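Local coordinates for protein beta-N-acetylglucosaminidase Nag2 (Vibrio harveyi, PDB 6EZR) that probably hydrolyses terminal non-reducing N-acetyl-D-hexosamine residues from N-acetyl-beta-D-hexosaminides, as a member of glycosyl hydrolase family 20, at residues 162-167 against 198-203; 171-176 against 229-234. All coordinates share one frame; numbering follows the deposited sequence.

Contact 1 of 2, residues 162-167 against 198-203; sequences AGVAIY and IIFKSN
Strands 164-166 and 198-202 pair in parallel within the mixed sheet of the domain that accompanies the catalytic barrel in family 20 glycosidases, and helix 172-186 links them in a beta-alpha-beta crossover. Four backbone hydrogen bonds zip the pair. Ile198 N donates to Gly163 O (3.0 Å), and Ala165 N answers with a bond to Ile198 O (2.7 Å). Further along, Phe200 N reaches Ala165 O (2.8 Å), and Tyr167 N closes the ladder on Phe200 O. A water extends it, donating to Tyr167 O and accepting from Ser202 N. On the helix-facing side, Val164, Ile166, Ile198 and Phe200 stand together. Val164 CG2, anti to the backbone N, meets the Phe200 ring at its edge, 3.4 Å from CE1; Ala165 O also lies at the edge of this ring, in its plane. The other face carries Ala165 and Ile199, and there Ile199 CG2 lies at the edge of the Tyr167 ring, 3.7 Å from CE2. Helix 172-186 covers the valine side through Lys175, whereas the tyrosine is exposed. The chemistry is thus that of a two-faced sheet: regular main-chain bonding between the strands, a largely buried apolar layer on the helical side, and apolar contacts of Ile199 with Ala165 and the Tyr167 ring behind.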
loop_
_atom_site.group_PDB
_atom_site.type_symbol
_atom_site.label_atom_id
_atom_site.label_comp_id
_atom_site.label_asym_id
_atom_site.label_seq_id
_atom_site.Cartn_x
_atom_site.Cartn_y
_atom_site.Cartn_z
ATOM N N ALA A 162 29.909 -21.355 17.237
ATOM C CA ALA A 162 30.599 -21.269 15.943
ATOM C C ALA A 162 31.352 -19.953 15.741
ATOM O O ALA A 162 32.464 -19.947 15.224
ATOM C CB ALA A 162 29.603 -21.462 14.813
ATOM N N GLY A 163 30.723 -18.852 16.140
ATOM C CA GLY A 163 31.337 -17.532 16.089
ATOM C C GLY A 163 31.132 -16.849 14.751
ATOM O O GLY A 163 31.138 -17.504 13.706
ATOM N N VAL A 164 30.959 -15.532 14.786
ATOM C CA VAL A 164 30.805 -14.731 13.564
ATOM C C VAL A 164 31.888 -13.648 13.551
ATOM O O VAL A 164 31.989 -12.848 14.480
ATOM C CB VAL A 164 29.362 -14.176 13.366
ATOM C CG1 VAL A 164 28.796 -13.576 14.639
ATOM C CG2 VAL A 164 29.293 -13.163 12.223
ATOM N N ALA A 165 32.700 -13.657 12.495
ATOM C CA ALA A 165 33.857 -12.771 12.344
ATOM C C ALA A 165 33.561 -11.698 11.311
ATOM O O ALA A 165 32.881 -11.960 10.322
ATOM C CB ALA A 165 35.074 -13.572 11.919
ATOM N N ILE A 166 34.096 -10.503 11.531
ATOM C CA ILE A 166 33.811 -9.351 10.675
ATOM C C ILE A 166 35.106 -8.562 10.421
ATOM O O ILE A 166 35.733 -8.027 11.348
ATOM C CB ILE A 166 32.645 -8.482 11.247
ATOM C CG1 ILE A 166 32.475 -7.171 10.474
ATOM C CG2 ILE A 166 32.821 -8.211 12.737
ATOM C CD1 ILE A 166 31.119 -6.524 10.688
ATOM N N TYR A 167 35.502 -8.522 9.149
ATOM C CA TYR A 167 36.731 -7.858 8.721
ATOM C C TYR A 167 36.470 -6.607 7.886
ATOM O O TYR A 167 37.335 -6.174 7.129
ATOM C CB TYR A 167 37.607 -8.856 7.964
ATOM C CG TYR A 167 37.828 -10.129 8.750
ATOM C CD1 TYR A 167 38.400 -10.088 10.021
ATOM C CD2 TYR A 167 37.444 -11.370 8.245
ATOM C CE1 TYR A 167 38.596 -11.246 10.759
ATOM C CE2 TYR A 167 37.643 -12.531 8.974
ATOM C CZ TYR A 167 38.217 -12.461 10.227
ATOM O OH TYR A 167 38.412 -13.607 10.947
ATOM N N ILE A 198 31.825 -18.262 10.839
ATOM C CA ILE A 198 31.032 -17.480 9.881
ATOM C C ILE A 198 31.721 -16.121 9.667
ATOM O O ILE A 198 31.883 -15.345 10.603
ATOM C CB ILE A 198 29.562 -17.332 10.342
ATOM C CG1 ILE A 198 28.917 -18.721 10.479
ATOM C CG2 ILE A 198 28.756 -16.509 9.341
ATOM C CD1 ILE A 198 27.700 -18.767 11.375
ATOM N N ILE A 199 32.103 -15.841 8.422
ATOM C CA ILE A 199 33.043 -14.759 8.105
ATOM C C ILE A 199 32.406 -13.713 7.200
ATOM O O ILE A 199 31.787 -14.054 6.197
ATOM C CB ILE A 199 34.322 -15.346 7.459
ATOM C CG1 ILE A 199 35.148 -16.064 8.529
ATOM C CG2 ILE A 199 35.191 -14.277 6.804
ATOM C CD1 ILE A 199 36.061 -17.139 7.992
ATOM N N PHE A 200 32.584 -12.444 7.567
ATOM C CA PHE A 200 32.181 -11.299 6.749
ATOM C C PHE A 200 33.437 -10.596 6.236
ATOM O O PHE A 200 34.235 -10.086 7.021
ATOM C CB PHE A 200 31.325 -10.328 7.567
ATOM C CG PHE A 200 29.926 -10.815 7.820
ATOM C CD1 PHE A 200 29.665 -11.751 8.817
ATOM C CD2 PHE A 200 28.862 -10.332 7.065
ATOM C CE1 PHE A 200 28.366 -12.201 9.047
ATOM C CE2 PHE A 200 27.567 -10.776 7.295
ATOM C CZ PHE A 200 27.316 -11.711 8.290
ATOM N N LYS A 201 33.600 -10.571 4.916
ATOM C CA LYS A 201 34.818 -10.081 4.271
ATOM C C LYS A 201 34.486 -9.051 3.198
ATOM O O LYS A 201 33.538 -9.220 2.448
ATOM C CB LYS A 201 35.569 -11.260 3.644
ATOM C CG LYS A 201 36.817 -10.873 2.865
ATOM C CD LYS A 201 37.398 -12.041 2.096
ATOM C CE LYS A 201 38.568 -11.588 1.238
ATOM N NZ LYS A 201 39.015 -12.681 0.334
ATOM N N SER A 202 35.292 -8.000 3.115
ATOM C CA SER A 202 35.149 -6.991 2.067
ATOM C C SER A 202 35.659 -7.497 0.719
ATOM O O SER A 202 36.682 -8.166 0.652
ATOM C CB SER A 202 35.927 -5.736 2.442
ATOM O OG SER A 202 35.719 -4.715 1.494
ATOM N N ASN A 203 34.936 -7.156 -0.346
ATOM C CA ASN A 203 35.360 -7.404 -1.728
ATOM C C ASN A 203 34.849 -6.247 -2.605
ATOM O O ASN A 203 33.720 -6.290 -3.084
ATOM C CB ASN A 203 34.855 -8.770 -2.230
ATOM C CG ASN A 203 35.370 -9.128 -3.627
ATOM O OD1 ASN A 203 35.716 -8.258 -4.429
ATOM N ND2 ASN A 203 35.410 -10.422 -3.925
HETATM O O HOH W 1 37.697 -7.782 4.720
#

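Contact 2 of 2, residues 171-176 against 229-234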
loop_
_atom_site.group_PDB
_atom_site.type_symbol
_atom_site.label_atom_id
_atom_site.label_comp_id
_atom_site.label_asym_id
_atom_site.label_seq_id
_atom_site.Cartn_x
_atom_site.Cartn_y
_atom_site.Cartn_z
ATOM N N ALA A 171 29.961 -4.351 6.802
ATOM C CA ALA A 171 29.139 -5.487 7.226
ATOM C C ALA A 171 28.504 -5.355 8.616
ATOM O O ALA A 171 27.804 -6.269 9.049
ATOM C CB ALA A 171 29.972 -6.764 7.166
ATOM N N ASN A 172 28.733 -4.244 9.315
ATOM C CA ASN A 172 28.257 -4.095 10.703
ATOM C C ASN A 172 26.752 -4.277 10.892
ATOM O O ASN A 172 26.323 -5.036 11.775
ATOM C CB ASN A 172 28.673 -2.736 11.289
ATOM C CG ASN A 172 30.101 -2.728 11.827
ATOM O OD1 ASN A 172 30.645 -3.764 12.216
ATOM N ND2 ASN A 172 30.710 -1.545 11.867
ATOM N N SER A 173 25.956 -3.588 10.076
ATOM C CA SER A 173 24.492 -3.640 10.235
ATOM C C SER A 173 23.924 -5.000 9.800
ATOM O O SER A 173 23.058 -5.551 10.480
ATOM C CB SER A 173 23.791 -2.481 9.521
ATOM O OG SER A 173 24.035 -2.502 8.129
ATOM N N ALA A 174 24.438 -5.548 8.699
ATOM C CA ALA A 174 24.041 -6.877 8.236
ATOM C C ALA A 174 24.253 -7.928 9.315
ATOM O O ALA A 174 23.370 -8.749 9.566
ATOM C CB ALA A 174 24.819 -7.257 6.989
ATOM N N LYS A 175 25.423 -7.882 9.954
ATOM C CA LYS A 175 25.773 -8.816 11.019
ATOM C C LYS A 175 24.810 -8.696 12.201
ATOM O O LYS A 175 24.326 -9.699 12.712
ATOM C CB LYS A 175 27.212 -8.590 11.492
ATOM C CG LYS A 175 27.797 -9.791 12.230
ATOM C CD LYS A 175 29.105 -9.487 12.957
ATOM C CE LYS A 175 28.956 -8.516 14.121
ATOM N NZ LYS A 175 27.880 -8.889 15.085
ATOM N N ALA A 176 24.533 -7.469 12.624
ATOM C CA ALA A 176 23.604 -7.236 13.729
ATOM C C ALA A 176 22.183 -7.707 13.388
ATOM O O ALA A 176 21.476 -8.216 14.245
ATOM C CB ALA A 176 23.605 -5.765 14.118
ATOM N N GLY A 229 24.914 -5.106 -0.066
ATOM C CA GLY A 229 25.481 -6.410 -0.390
ATOM C C GLY A 229 25.476 -7.386 0.766
ATOM O O GLY A 229 25.007 -8.510 0.612
ATOM N N PHE A 230 25.970 -6.952 1.926
ATOM C CA PHE A 230 26.028 -7.809 3.114
ATOM C C PHE A 230 24.638 -8.107 3.670
ATOM O O PHE A 230 24.372 -9.223 4.109
ATOM C CB PHE A 230 26.914 -7.190 4.206
ATOM C CG PHE A 230 28.385 -7.265 3.906
ATOM C CD1 PHE A 230 29.037 -8.495 3.854
ATOM C CD2 PHE A 230 29.126 -6.108 3.673
ATOM C CE1 PHE A 230 30.399 -8.567 3.575
ATOM C CE2 PHE A 230 30.480 -6.173 3.393
ATOM C CZ PHE A 230 31.120 -7.400 3.346
ATOM N N THR A 231 23.770 -7.099 3.664
ATOM C CA THR A 231 22.382 -7.263 4.084
ATOM C C THR A 231 21.659 -8.338 3.260
ATOM O O THR A 231 20.904 -9.126 3.819
ATOM C CB THR A 231 21.614 -5.929 3.973
ATOM O OG1 THR A 231 22.235 -4.942 4.809
ATOM C CG2 THR A 231 20.144 -6.094 4.375
ATOM N N HIS A 232 21.890 -8.366 1.944
ATOM C CA HIS A 232 21.219 -9.338 1.051
ATOM C C HIS A 232 21.693 -10.755 1.284
ATOM O O HIS A 232 20.896 -11.687 1.260
ATOM C CB HIS A 232 21.445 -9.002 -0.420
ATOM C CG HIS A 232 20.926 -7.663 -0.814
ATOM N ND1 HIS A 232 21.543 -6.880 -1.760
ATOM C CD2 HIS A 232 19.871 -6.951 -0.362
ATOM C CE1 HIS A 232 20.876 -5.749 -1.891
ATOM N NE2 HIS A 232 19.858 -5.767 -1.049
ATOM N N ALA A 233 22.999 -10.902 1.489
ATOM C CA ALA A 233 23.622 -12.188 1.819
ATOM C C ALA A 233 23.039 -12.796 3.089
ATOM O O ALA A 233 22.853 -14.016 3.185
ATOM C CB ALA A 233 25.120 -12.006 1.973
ATOM N N CYS A 234 22.746 -11.928 4.055
ATOM C CA CYS A 234 22.124 -12.323 5.317
ATOM C C CYS A 234 20.651 -12.723 5.176
ATOM O O CYS A 234 20.182 -13.614 5.893
ATOM C CB CYS A 234 22.297 -11.207 6.350
ATOM S SG CYS A 234 24.004 -11.098 6.935
#
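Two helices that lie side by side on one face of the mixed sheet meet here: residues 171-176, which include the first part of helix 172-186, pack against helix 227-240. The Ala171 methyl sits over the centre of one face of the Phe230 ring as a CH-pi contact, CB standing 3.6 Å from the ring centroid and 10° off the normal. The ring is brought there by a first torsion of -74°, which places CG anti to the carbonyl carbon and beside the backbone N. Three residues on, Ala174 points toward the partner helix, and its CB packs 3.4 Å from Phe230 C in the main chain and also touches Phe230 CB. The short helical segments run 19° from parallel, with axes 8.1 Å from each other, a close spacing consistent with an alanine where the backbones come nearest. Such close packing of helices over a sheet is the alpha/beta layering of this domain, and Phe230 also packs on Ile222 and Ala224 of strand 220-224. One turn further along helix 227-240, Cys234 SG lies 3.9 Å from Ala174 CB. Beside the alanine, Thr231 offers OG1 at 4.1 Å from Ala174 CB, but that hydroxyl is hydrogen-bonded to Ser227 O within its own helix. Lys175 turns from helix 227-240 and packs against Val164 and Ile166 of strand 164-166.

Both contacts are largely buried, lie in the same domain and have centres about 10 Å apart: contact 1 joins two strands of the sheet, contact 2 two helices lying on it. Helix 172-186 is common to both, as the connection between the paired strands and as one partner of the helix pair. Main-chain hydrogen bonds dominate in 162-167 against 198-203; between 171-176 and 229-234 there is no clear hydrogen bond, and apolar packing prevails. The layers interlock through Phe200, whose CE2 lies 3.6 Å from Cys234 SG, and through Ile166, which packs on Ala171. Only contact 1 has an exposed touching residue, Tyr167, whose ring meets Ile199 on the face turned from the helices.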